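Local coordinates for SusD superfamily protein (Bacteroides vulgatus, PDB 3MYV) that probably binds polysaccharide at the cell surface, as a SusD-family outer-membrane protein of a gut bacterium, at residues A[290-295]-A[366-371]; A[282-287]-A[388-392]; A[339-343]-A[385-389]; A[235-241]-A[314-318]. One frame throughout, in Å; residues are numbered along the deposited sequence. Where two conformers were deposited one is given.

Interaction 1. Residues A[290-295]-A[366-371]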
loop_
_atom_site.group_PDB
_atom_site.type_symbol
_atom_site.label_atom_id
_atom_site.label_comp_id
_atom_site.label_asym_id
_atom_site.label_seq_id
_atom_site.Cartn_x
_atom_site.Cartn_y
_atom_site.Cartn_z
ATOM N N ASP A 290 -3.169 -5.416 -25.895
ATOM C CA ASP A 290 -4.228 -6.368 -25.556
ATOM C C ASP A 290 -5.537 -5.643 -25.303
ATOM O O ASP A 290 -5.972 -5.545 -24.146
ATOM C CB ASP A 290 -3.835 -7.168 -24.300
ATOM C CG ASP A 290 -4.704 -8.413 -24.078
ATOM O OD1 ASP A 290 -5.514 -8.771 -24.958
ATOM O OD2 ASP A 290 -4.560 -9.034 -23.015
ATOM N N PRO A 291 -6.194 -5.169 -26.380
ATOM C CA PRO A 291 -7.347 -4.296 -26.210
ATOM C C PRO A 291 -8.537 -4.984 -25.552
ATOM O O PRO A 291 -9.413 -4.313 -25.038
ATOM C CB PRO A 291 -7.703 -3.861 -27.649
ATOM C CG PRO A 291 -7.016 -4.826 -28.552
ATOM C CD PRO A 291 -5.824 -5.344 -27.802
ATOM N N GLY A 292 -8.546 -6.306 -25.551
ATOM C CA GLY A 292 -9.568 -7.054 -24.867
ATOM C C GLY A 292 -9.424 -7.054 -23.350
ATOM O O GLY A 292 -10.321 -7.528 -22.667
ATOM N N ASP A 293 -8.308 -6.544 -22.824
ATOM C CA ASP A 293 -8.121 -6.518 -21.367
ATOM C C ASP A 293 -8.715 -5.232 -20.828
ATOM O O ASP A 293 -8.267 -4.142 -21.209
ATOM C CB ASP A 293 -6.644 -6.632 -20.990
ATOM C CG ASP A 293 -6.447 -6.927 -19.520
ATOM O OD1 ASP A 293 -7.015 -6.198 -18.687
ATOM O OD2 ASP A 293 -5.705 -7.878 -19.178
ATOM N N VAL A 294 -9.706 -5.367 -19.944
ATOM C CA VAL A 294 -10.450 -4.228 -19.389
ATOM C C VAL A 294 -9.594 -3.234 -18.590
ATOM O O VAL A 294 -9.990 -2.094 -18.388
ATOM C CB VAL A 294 -11.650 -4.711 -18.494
ATOM C CG1 VAL A 294 -11.185 -5.188 -17.112
ATOM C CG2 VAL A 294 -12.676 -3.614 -18.325
ATOM N N ARG A 295 -8.445 -3.667 -18.089
ATOM C CA ARG A 295 -7.607 -2.762 -17.319
ATOM C C ARG A 295 -7.064 -1.606 -18.155
ATOM O O ARG A 295 -6.836 -0.518 -17.622
ATOM C CB ARG A 295 -6.528 -3.549 -16.571
ATOM C CG ARG A 295 -7.210 -4.378 -15.470
ATOM C CD ARG A 295 -6.366 -5.486 -14.910
ATOM N NE ARG A 295 -6.010 -6.508 -15.891
ATOM C CZ ARG A 295 -5.339 -7.625 -15.576
ATOM N NH1 ARG A 295 -4.984 -7.861 -14.312
ATOM N NH2 ARG A 295 -5.039 -8.508 -16.504
ATOM N N ARG A 366 -10.414 -12.553 -15.658
ATOM C CA ARG A 366 -11.300 -11.430 -15.360
ATOM C C ARG A 366 -10.849 -10.221 -16.180
ATOM O O ARG A 366 -11.672 -9.466 -16.671
ATOM C CB ARG A 366 -11.315 -11.079 -13.863
ATOM C CG ARG A 366 -12.383 -10.042 -13.466
ATOM C CD ARG A 366 -11.888 -8.610 -13.587
ATOM N NE ARG A 366 -10.672 -8.368 -12.805
ATOM C CZ ARG A 366 -10.616 -8.203 -11.479
ATOM N NH1 ARG A 366 -11.726 -8.217 -10.720
ATOM N NH2 ARG A 366 -9.433 -7.990 -10.893
ATOM N N GLY A 367 -9.541 -10.031 -16.305
ATOM C CA GLY A 367 -8.993 -8.960 -17.127
ATOM C C GLY A 367 -9.364 -9.109 -18.601
ATOM O O GLY A 367 -9.871 -8.165 -19.201
ATOM N N ASN A 368 -9.174 -10.311 -19.141
ATOM C CA ASN A 368 -9.523 -10.654 -20.532
ATOM C C ASN A 368 -9.821 -12.159 -20.595
ATOM O O ASN A 368 -8.915 -12.965 -20.404
ATOM C CB ASN A 368 -8.343 -10.327 -21.468
ATOM C CG ASN A 368 -8.650 -10.612 -22.933
ATOM O OD1 ASN A 368 -9.687 -11.227 -23.257
ATOM N ND2 ASN A 368 -7.730 -10.199 -23.836
ATOM N N PRO A 369 -11.089 -12.545 -20.810
ATOM C CA PRO A 369 -11.424 -13.962 -20.795
ATOM C C PRO A 369 -10.749 -14.801 -21.891
ATOM O O PRO A 369 -10.749 -16.054 -21.779
ATOM C CB PRO A 369 -12.964 -13.971 -20.941
ATOM C CG PRO A 369 -13.278 -12.681 -21.593
ATOM C CD PRO A 369 -12.293 -11.710 -21.006
ATOM N N ASP A 370 -10.189 -14.146 -22.917
ATOM C CA ASP A 370 -9.461 -14.839 -23.974
ATOM C C ASP A 370 -8.017 -15.226 -23.578
ATOM O O ASP A 370 -7.341 -15.917 -24.332
ATOM C CB ASP A 370 -9.413 -13.982 -25.247
ATOM C CG ASP A 370 -10.799 -13.715 -25.837
ATOM O OD1 ASP A 370 -11.681 -14.576 -25.682
ATOM O OD2 ASP A 370 -10.967 -12.650 -26.460
ATOM N N ASN A 371 -7.548 -14.779 -22.419
ATOM C CA ASN A 371 -6.183 -15.027 -21.982
ATOM C C ASN A 371 -6.144 -16.146 -20.961
ATOM O O ASN A 371 -7.153 -16.474 -20.330
ATOM C CB ASN A 371 -5.587 -13.746 -21.335
ATOM C CG ASN A 371 -5.306 -12.660 -22.349
ATOM O OD1 ASN A 371 -5.241 -12.921 -23.547
ATOM N ND2 ASN A 371 -5.130 -11.434 -21.874
HETATM O O HOH W 1 -5.017 -11.382 -25.737
HETATM O O HOH W 2 -12.116 -9.511 -24.161
HETATM O O HOH W 3 -5.482 -10.686 -18.956
#
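The carboxylate of Asp290 takes the shortest direct hydrogen bond between the segments, 2.7 Å from Asn371 ND2 to Asp290 OD2, and two weak ones from Asn368, whose ND2 lies 2.9 Å from OD1 and 3.5 Å from OD2 of Asp290. Backbone joins backbone where Val294 N donates to Gly367 O at 2.9 Å; the same carbonyl receives a CA-H...O contact from Asp293 CA at 3.2 Å. Three waters bridge the rest, one of them between Asp293 OD2 and Asn371 ND2. Each segment contains a type I turn, Asp290 to Asp293 and Asn368 to Asn371, and Asp293 and Asn368 also form Asx turns. Gly367 suits the close approach: a CB there would clash with Arg295 NH2, which sits 4.0 Å from Gly367 CA while its guanidinium is held by Asp293 and by Glu386 and Glu390 of helix 380-391. The contact thus fastens the loop between helix 281-288 and strand 299-304 onto the C-terminal end of helix 350-367.

Interaction 2. Residues A[282-287]-A[388-392]; sequences KYAEQM and SKELV
Tyr283, Lys389 and Ser388 bury most of the surface where helix 281-288 meets the C-terminal part of helix 380-391. Residues 282-287 and 388-390 are helical, and Val392 is extended (phi/psi -54/134°); the closest CA atoms, Met287 and Lys389, are 7.7 Å apart. Tyr283, chi1 t and chi2 86°, reaches across so that its OH donates to Lys389 O at 2.9 Å. Its ring edge meets Ser388 O, 3.3 Å from Tyr283 CE1, and one face receives Val392 CG2 in a CH-pi contact, 4.2 Å from the centroid. Lys389, chi1 m and then extended, runs its chain past selenomethionine Met287, with CG 3.7 Å from Met287 SE, and a water links its NZ to Gln286 O. Ser388, chi1 t, accepts at OG from Gln286 NE2 (3.0 Å); Asp47 hydrogen-bonds the same OG and forms a salt bridge with Lys282. This is helix-helix packing in the SusD fold, in which a tyrosine hydroxyl takes up a carbonyl near the C-terminal end of the partner helix.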
loop_
_atom_site.group_PDB
_atom_site.type_symbol
_atom_site.label_atom_id
_atom_site.label_comp_id
_atom_site.label_asym_id
_atom_site.label_seq_id
_atom_site.Cartn_x
_atom_site.Cartn_y
_atom_site.Cartn_z
ATOM N N LYS A 282 5.816 2.257 -21.358
ATOM C CA LYS A 282 5.898 0.806 -21.161
ATOM C C LYS A 282 4.556 0.238 -20.698
ATOM O O LYS A 282 4.080 -0.741 -21.257
ATOM C CB LYS A 282 7.012 0.460 -20.165
ATOM C CG LYS A 282 7.057 -0.997 -19.731
ATOM C CD LYS A 282 6.587 -1.182 -18.274
ATOM C CE LYS A 282 6.329 -2.645 -17.957
ATOM N NZ LYS A 282 5.799 -2.911 -16.588
ATOM N N TYR A 283 3.923 0.855 -19.713
ATOM C CA TYR A 283 2.662 0.331 -19.221
ATOM C C TYR A 283 1.556 0.482 -20.287
ATOM O O TYR A 283 0.782 -0.438 -20.540
ATOM C CB TYR A 283 2.223 1.015 -17.936
ATOM C CG TYR A 283 0.941 0.402 -17.376
ATOM C CD1 TYR A 283 0.989 -0.720 -16.552
ATOM C CD2 TYR A 283 -0.311 0.903 -17.715
ATOM C CE1 TYR A 283 -0.152 -1.291 -16.047
ATOM C CE2 TYR A 283 -1.471 0.313 -17.235
ATOM C CZ TYR A 283 -1.376 -0.796 -16.389
ATOM O OH TYR A 283 -2.517 -1.389 -15.899
ATOM N N ALA A 284 1.514 1.642 -20.921
ATOM C CA ALA A 284 0.516 1.909 -21.934
ATOM C C ALA A 284 0.632 0.903 -23.071
ATOM O O ALA A 284 -0.367 0.316 -23.497
ATOM C CB ALA A 284 0.668 3.316 -22.440
ATOM N N GLU A 285 1.854 0.686 -23.541
ATOM C CA GLU A 285 2.107 -0.303 -24.608
ATOM C C GLU A 285 1.764 -1.742 -24.224
ATOM O O GLU A 285 1.210 -2.450 -25.052
ATOM C CB GLU A 285 3.559 -0.238 -25.084
ATOM C CG GLU A 285 3.813 0.982 -25.878
ATOM C CD GLU A 285 5.259 1.122 -26.339
ATOM O OE1 GLU A 285 6.139 0.300 -25.963
ATOM O OE2 GLU A 285 5.487 2.087 -27.078
ATOM N N GLN A 286 2.124 -2.150 -23.003
ATOM C CA GLN A 286 1.742 -3.454 -22.394
ATOM C C GLN A 286 0.215 -3.643 -22.574
ATOM O O GLN A 286 -0.252 -4.662 -23.121
ATOM C CB GLN A 286 2.205 -3.498 -20.875
ATOM C CG GLN A 286 1.646 -4.645 -19.875
ATOM C CD GLN A 286 2.296 -4.682 -18.399
ATOM O OE1 GLN A 286 2.966 -5.648 -18.047
ATOM N NE2 GLN A 286 2.025 -3.667 -17.555
HETATM N N MSE A 287 -0.555 -2.628 -22.186
HETATM C CA MSE A 287 -2.029 -2.750 -22.118
HETATM C C MSE A 287 -2.694 -2.623 -23.484
HETATM O O MSE A 287 -3.651 -3.356 -23.800
HETATM C CB MSE A 287 -2.667 -1.687 -21.208
HETATM C CG MSE A 287 -2.434 -1.820 -19.708
HETATM SE SE MSE A 287 -2.187 -3.603 -19.024
HETATM C CE MSE A 287 -3.973 -4.295 -19.138
ATOM N N SER A 388 1.622 -5.837 -11.990
ATOM C CA SER A 388 1.789 -4.584 -12.716
ATOM C C SER A 388 0.457 -4.118 -13.330
ATOM O O SER A 388 0.038 -2.970 -13.166
ATOM C CB SER A 388 2.803 -4.764 -13.826
ATOM O OG SER A 388 2.840 -3.645 -14.656
ATOM N N LYS A 389 -0.182 -5.037 -14.060
ATOM C CA LYS A 389 -1.450 -4.769 -14.746
ATOM C C LYS A 389 -2.559 -4.401 -13.784
ATOM O O LYS A 389 -3.285 -3.411 -13.975
ATOM C CB LYS A 389 -1.900 -6.004 -15.543
ATOM C CG LYS A 389 -1.057 -6.352 -16.782
ATOM C CD LYS A 389 -1.592 -7.577 -17.498
ATOM C CE LYS A 389 -0.567 -8.124 -18.506
ATOM N NZ LYS A 389 -1.134 -9.093 -19.514
ATOM N N GLU A 390 -2.684 -5.204 -12.742
ATOM C CA GLU A 390 -3.825 -5.119 -11.835
ATOM C C GLU A 390 -3.740 -3.963 -10.845
ATOM O O GLU A 390 -4.750 -3.359 -10.527
ATOM C CB GLU A 390 -3.950 -6.410 -11.037
ATOM C CG GLU A 390 -5.190 -6.483 -10.150
ATOM C CD GLU A 390 -6.494 -6.395 -10.937
ATOM O OE1 GLU A 390 -6.640 -7.122 -11.964
ATOM O OE2 GLU A 390 -7.392 -5.599 -10.534
ATOM N N LEU A 391 -2.544 -3.680 -10.345
ATOM C CA LEU A 391 -2.397 -2.833 -9.145
ATOM C C LEU A 391 -1.774 -1.466 -9.447
ATOM O O LEU A 391 -1.408 -0.738 -8.516
ATOM C CB LEU A 391 -1.583 -3.588 -8.067
ATOM C CG LEU A 391 -2.209 -4.891 -7.550
ATOM C CD1 LEU A 391 -1.225 -5.669 -6.631
ATOM C CD2 LEU A 391 -3.505 -4.612 -6.803
ATOM N N VAL A 392 -1.705 -1.098 -10.734
ATOM C CA VAL A 392 -1.225 0.220 -11.132
ATOM C C VAL A 392 -2.020 1.313 -10.408
ATOM O O VAL A 392 -3.257 1.250 -10.303
ATOM C CB VAL A 392 -1.269 0.410 -12.675
ATOM C CG1 VAL A 392 -2.734 0.573 -13.214
ATOM C CG2 VAL A 392 -0.392 1.604 -13.083
HETATM O O HOH W 4 -1.194 -6.940 -21.398
#

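Interaction 3. Residues A[339-343]-A[385-389]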
loop_
_atom_site.group_PDB
_atom_site.type_symbol
_atom_site.label_atom_id
_atom_site.label_comp_id
_atom_site.label_asym_id
_atom_site.label_seq_id
_atom_site.Cartn_x
_atom_site.Cartn_y
_atom_site.Cartn_z
ATOM N N LEU A 339 -3.453 -12.463 -6.031
ATOM C CA LEU A 339 -2.061 -12.338 -6.493
ATOM C C LEU A 339 -1.049 -12.767 -5.433
ATOM O O LEU A 339 -0.015 -13.316 -5.800
ATOM C CB LEU A 339 -1.769 -10.933 -7.013
ATOM C CG LEU A 339 -2.552 -10.585 -8.274
ATOM C CD1 LEU A 339 -2.479 -9.102 -8.571
ATOM C CD2 LEU A 339 -2.096 -11.408 -9.483
ATOM N N ILE A 340 -1.334 -12.549 -4.137
ATOM C CA ILE A 340 -0.456 -13.077 -3.066
ATOM C C ILE A 340 -0.433 -14.628 -3.106
ATOM O O ILE A 340 0.630 -15.258 -3.059
ATOM C CB ILE A 340 -0.897 -12.573 -1.660
ATOM C CG1 ILE A 340 -0.697 -11.039 -1.551
ATOM C CG2 ILE A 340 -0.159 -13.391 -0.549
ATOM C CD1 ILE A 340 -1.368 -10.367 -0.340
ATOM N N ALA A 341 -1.599 -15.242 -3.198
ATOM C CA ALA A 341 -1.647 -16.702 -3.322
ATOM C C ALA A 341 -0.876 -17.192 -4.572
ATOM O O ALA A 341 -0.127 -18.184 -4.513
ATOM C CB ALA A 341 -3.104 -17.183 -3.377
ATOM N N ALA A 342 -1.059 -16.486 -5.687
ATOM C CA ALA A 342 -0.386 -16.814 -6.947
ATOM C C ALA A 342 1.117 -16.694 -6.807
ATOM O O ALA A 342 1.861 -17.579 -7.269
ATOM C CB ALA A 342 -0.910 -15.904 -8.121
ATOM N N GLU A 343 1.579 -15.620 -6.171
ATOM C CA GLU A 343 3.039 -15.420 -6.025
ATOM C C GLU A 343 3.682 -16.446 -5.082
ATOM O O GLU A 343 4.727 -17.048 -5.383
ATOM C CB GLU A 343 3.349 -13.993 -5.593
ATOM C CG GLU A 343 4.809 -13.715 -5.537
ATOM C CD GLU A 343 5.177 -12.304 -5.134
ATOM O OE1 GLU A 343 4.356 -11.389 -5.250
ATOM O OE2 GLU A 343 6.330 -12.106 -4.690
ATOM N N ASP A 385 4.197 -9.409 -13.544
ATOM C CA ASP A 385 3.547 -8.711 -14.671
ATOM C C ASP A 385 2.037 -8.601 -14.433
ATOM O O ASP A 385 1.439 -7.595 -14.771
ATOM C CB ASP A 385 3.786 -9.417 -16.014
ATOM C CG ASP A 385 5.221 -9.286 -16.518
ATOM O OD1 ASP A 385 5.974 -8.399 -16.066
ATOM O OD2 ASP A 385 5.575 -10.068 -17.411
ATOM N N GLU A 386 1.428 -9.619 -13.829
ATOM C CA GLU A 386 -0.010 -9.543 -13.516
ATOM C C GLU A 386 -0.279 -8.481 -12.452
ATOM O O GLU A 386 -1.242 -7.706 -12.562
ATOM C CB GLU A 386 -0.599 -10.898 -13.124
ATOM C CG GLU A 386 -2.128 -10.978 -13.291
ATOM C CD GLU A 386 -2.600 -10.708 -14.712
ATOM O OE1 GLU A 386 -1.829 -10.941 -15.669
ATOM O OE2 GLU A 386 -3.751 -10.297 -14.874
ATOM N N ARG A 387 0.593 -8.422 -11.441
ATOM C CA ARG A 387 0.537 -7.371 -10.436
ATOM C C ARG A 387 0.673 -5.992 -11.063
ATOM O O ARG A 387 -0.059 -5.085 -10.694
ATOM C CB ARG A 387 1.631 -7.533 -9.383
ATOM C CG ARG A 387 1.424 -8.659 -8.381
ATOM C CD ARG A 387 2.678 -8.806 -7.515
ATOM N NE ARG A 387 2.419 -9.555 -6.290
ATOM C CZ ARG A 387 1.834 -9.053 -5.199
ATOM N NH1 ARG A 387 1.448 -7.775 -5.136
ATOM N NH2 ARG A 387 1.628 -9.840 -4.152
ATOM N N SER A 388 1.622 -5.837 -11.990
ATOM C CA SER A 388 1.789 -4.584 -12.716
ATOM C C SER A 388 0.457 -4.118 -13.330
ATOM O O SER A 388 0.038 -2.970 -13.166
ATOM C CB SER A 388 2.803 -4.764 -13.826
ATOM O OG SER A 388 2.840 -3.645 -14.656
ATOM N N LYS A 389 -0.182 -5.037 -14.060
ATOM C CA LYS A 389 -1.450 -4.769 -14.746
ATOM C C LYS A 389 -2.559 -4.401 -13.784
ATOM O O LYS A 389 -3.285 -3.411 -13.975
ATOM C CB LYS A 389 -1.900 -6.004 -15.543
ATOM C CG LYS A 389 -1.057 -6.352 -16.782
ATOM C CD LYS A 389 -1.592 -7.577 -17.498
ATOM C CE LYS A 389 -0.567 -8.124 -18.506
ATOM N NZ LYS A 389 -1.134 -9.093 -19.514
#
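Arg387 and Leu339 dominate this pairing of nearly antiparallel helices, whose segment axes run at 167° and approach to 11.0 Å. Arg387 leaves its backbone sideways with chi1 m, then extends through chi2 and chi3, both t, which carries the side chain across to the other helix, and chi4 (-79°) then sets the plane of the guanidinium. There NE meets Glu343 OE1 at 2.9 Å, a salt bridge whose hydrogen bond is weak, with an angle of 128°. Glu343, with chi1 and chi2 both t, is stretched out to receive it. Leu339 takes the common m,t rotamer and points toward helix 380-391: its CB lies over one face of the guanidinium, CD1 is 3.9 Å from Arg387 CG, and CD2 is 3.8 Å from Glu386 CG. Glu386 sets out toward Leu339 but bends at chi2 (p), so that its carboxylate leads away to Arg295 and Arg382. Ile340 CG1 packs 3.7 Å from Arg387 NH2. The buried charges have further partners, Arg403 and Lys347 for Glu343 and Asp400 for Arg387. Around the pair, Leu201 of helix 189-202 touches both Glu343 and Arg387, while Leu360 and Val364 of helix 350-367 pack on Glu386.

Interaction 4. Residues A[235-241]-A[314-318]; sequences VAAWSVE and KLRGT. With EDO (1,2-ethanediol), chain H.
A single beta bridge joins two surface loops, one preceding strand 248-252 and the other linking strands 307-312 and 329-333. Ser239 lies opposite Arg316, CA to CA 4.7 Å, both with extended backbones; Arg316 N donates to Trp238 O (3.2 Å) and Val240 N to Arg316 O (2.9 Å). Before the bridge, residues 235-237 have helical phi/psi. Trp238 (chi1 m, chi2 99°) packs one face on Lys314, whose CG is 3.8 Å from the six-membered ring centroid, while C2 of an ethanediol, probably from the crystallisation liquor, covers the opposite face and its O2 donates to Ala237 O (2.8 Å). Lys314 NZ continues to Val392 O and Glu394. Arg316, chi1 m and chi3 p, lays its guanidinium beneath Val235 CG1, 3.5 Å from NE; its NH1 bonds Tyr313 O. Ser239 OG forms an ST turn with Glu241 N, and a water joins it to Gly317 O. Backbone bonds thus set the pairing, while the aliphatic part of Lys314 supports one indole face, the other being accessible to a small molecule.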
loop_
_atom_site.group_PDB
_atom_site.type_symbol
_atom_site.label_atom_id
_atom_site.label_comp_id
_atom_site.label_asym_id
_atom_site.label_seq_id
_atom_site.Cartn_x
_atom_site.Cartn_y
_atom_site.Cartn_z
ATOM N N VAL A 235 -14.533 -1.428 -14.830
ATOM C CA VAL A 235 -14.310 0.022 -14.918
ATOM C C VAL A 235 -15.259 0.767 -13.981
ATOM O O VAL A 235 -14.834 1.662 -13.220
ATOM C CB VAL A 235 -14.426 0.537 -16.363
ATOM C CG1 VAL A 235 -14.397 2.068 -16.387
ATOM C CG2 VAL A 235 -13.308 -0.026 -17.200
ATOM N N ALA A 236 -16.538 0.396 -14.008
ATOM C CA ALA A 236 -17.538 1.049 -13.128
ATOM C C ALA A 236 -17.242 0.877 -11.636
ATOM O O ALA A 236 -17.720 1.668 -10.788
ATOM C CB ALA A 236 -18.983 0.549 -13.456
ATOM N N ALA A 237 -16.474 -0.159 -11.287
ATOM C CA ALA A 237 -16.141 -0.447 -9.891
ATOM C C ALA A 237 -15.179 0.586 -9.293
ATOM O O ALA A 237 -15.044 0.684 -8.065
ATOM C CB ALA A 237 -15.555 -1.882 -9.753
ATOM N N TRP A 238 -14.540 1.366 -10.167
ATOM C CA TRP A 238 -13.599 2.415 -9.755
ATOM C C TRP A 238 -14.218 3.790 -9.633
ATOM O O TRP A 238 -13.501 4.770 -9.390
ATOM C CB TRP A 238 -12.380 2.447 -10.706
ATOM C CG TRP A 238 -11.567 1.232 -10.557
ATOM C CD1 TRP A 238 -11.583 0.124 -11.361
ATOM C CD2 TRP A 238 -10.668 0.933 -9.482
ATOM N NE1 TRP A 238 -10.715 -0.825 -10.864
ATOM C CE2 TRP A 238 -10.152 -0.351 -9.712
ATOM C CE3 TRP A 238 -10.224 1.648 -8.358
ATOM C CZ2 TRP A 238 -9.235 -0.947 -8.852
ATOM C CZ3 TRP A 238 -9.326 1.053 -7.510
ATOM C CH2 TRP A 238 -8.837 -0.224 -7.759
ATOM N N SER A 239 -15.545 3.862 -9.735
ATOM C CA SER A 239 -16.265 5.114 -9.649
ATOM C C SER A 239 -16.526 5.561 -8.215
ATOM O O SER A 239 -16.795 4.744 -7.327
ATOM C CB SER A 239 -17.623 4.980 -10.355
ATOM O OG SER A 239 -18.386 6.170 -10.230
ATOM N N VAL A 240 -16.570 6.876 -8.036
ATOM C CA VAL A 240 -17.061 7.484 -6.806
ATOM C C VAL A 240 -18.497 7.089 -6.496
ATOM O O VAL A 240 -18.949 7.260 -5.371
ATOM C CB VAL A 240 -16.979 9.040 -6.844
ATOM C CG1 VAL A 240 -15.540 9.495 -6.999
ATOM C CG2 VAL A 240 -17.873 9.625 -7.964
ATOM N N GLU A 241 -19.222 6.607 -7.496
ATOM C CA GLU A 241 -20.581 6.126 -7.288
ATOM C C GLU A 241 -20.615 4.678 -6.830
ATOM O O GLU A 241 -21.684 4.138 -6.645
ATOM C CB GLU A 241 -21.406 6.296 -8.576
ATOM C CG GLU A 241 -21.404 7.730 -9.097
ATOM C CD GLU A 241 -22.379 7.966 -10.244
ATOM O OE1 GLU A 241 -22.267 7.294 -11.287
ATOM O OE2 GLU A 241 -23.243 8.851 -10.096
ATOM N N LYS A 314 -8.092 5.772 -12.925
ATOM C CA LYS A 314 -8.536 4.748 -12.009
ATOM C C LYS A 314 -9.364 5.330 -10.863
ATOM O O LYS A 314 -10.177 4.622 -10.285
ATOM C CB LYS A 314 -7.333 3.928 -11.502
ATOM C CG LYS A 314 -7.688 2.885 -10.477
ATOM C CD LYS A 314 -6.517 1.975 -10.141
ATOM C CE LYS A 314 -6.507 0.702 -10.917
ATOM N NZ LYS A 314 -5.393 -0.302 -10.549
ATOM N N LEU A 315 -9.188 6.609 -10.537
ATOM C CA LEU A 315 -10.015 7.233 -9.531
ATOM C C LEU A 315 -11.031 8.099 -10.269
ATOM O O LEU A 315 -10.761 9.256 -10.663
ATOM C CB LEU A 315 -9.139 8.036 -8.545
ATOM C CG LEU A 315 -8.146 7.138 -7.762
ATOM C CD1 LEU A 315 -6.723 7.056 -8.432
ATOM C CD2 LEU A 315 -7.986 7.609 -6.347
ATOM N N ARG A 316 -12.204 7.517 -10.474
ATOM C CA ARG A 316 -13.117 8.007 -11.492
ATOM C C ARG A 316 -14.245 8.835 -10.856
ATOM O O ARG A 316 -14.956 8.364 -9.980
ATOM C CB ARG A 316 -13.691 6.820 -12.288
ATOM C CG ARG A 316 -12.617 5.979 -13.004
ATOM C CD ARG A 316 -13.204 4.794 -13.799
ATOM N NE ARG A 316 -13.873 5.202 -15.034
ATOM C CZ ARG A 316 -13.271 5.367 -16.212
ATOM N NH1 ARG A 316 -11.949 5.171 -16.355
ATOM N NH2 ARG A 316 -14.005 5.714 -17.278
ATOM N N GLY A 317 -14.417 10.058 -11.326
ATOM C CA GLY A 317 -15.512 10.901 -10.871
ATOM C C GLY A 317 -16.706 10.675 -11.773
ATOM O O GLY A 317 -16.698 9.773 -12.594
ATOM N N THR A 318 -17.730 11.503 -11.615
ATOM C CA THR A 318 -18.928 11.432 -12.456
ATOM C C THR A 318 -18.788 12.115 -13.811
ATOM O O THR A 318 -19.624 11.894 -14.677
ATOM C CB THR A 318 -20.127 12.038 -11.733
ATOM O OG1 THR A 318 -19.860 13.420 -11.472
ATOM C CG2 THR A 318 -20.368 11.316 -10.404
HETATM C C1 EDO H . -11.694 -1.295 -5.735
HETATM O O1 EDO H . -12.532 -1.738 -4.663
HETATM C C2 EDO H . -12.507 -0.511 -6.766
HETATM O O2 EDO H . -12.995 0.682 -6.167
HETATM O O HOH W 5 -17.847 7.292 -12.572
#

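From the N terminus, residues 235-241 come first, followed by 282-287, 290-295 and then 314-318, which closes interaction 4. Residues 366-371 complete interaction 1 and 388-392 interaction 2, so interaction 1 is nested within interaction 2, and interaction 4 crosses both. Interaction 3, opening at 339-343, begins after interaction 4 has closed; it crosses interaction 1 and ends on the same helix, 380-391, as interaction 2, sharing Ser388 and Lys389. That helix ties the set together, since it and the residues at its end also receive side chains from interactions 1 and 4. Helices 281-288, 334-348 and 350-367 and the loops that hold residues 235-241, 290-295 and 314-318 are thereby joined.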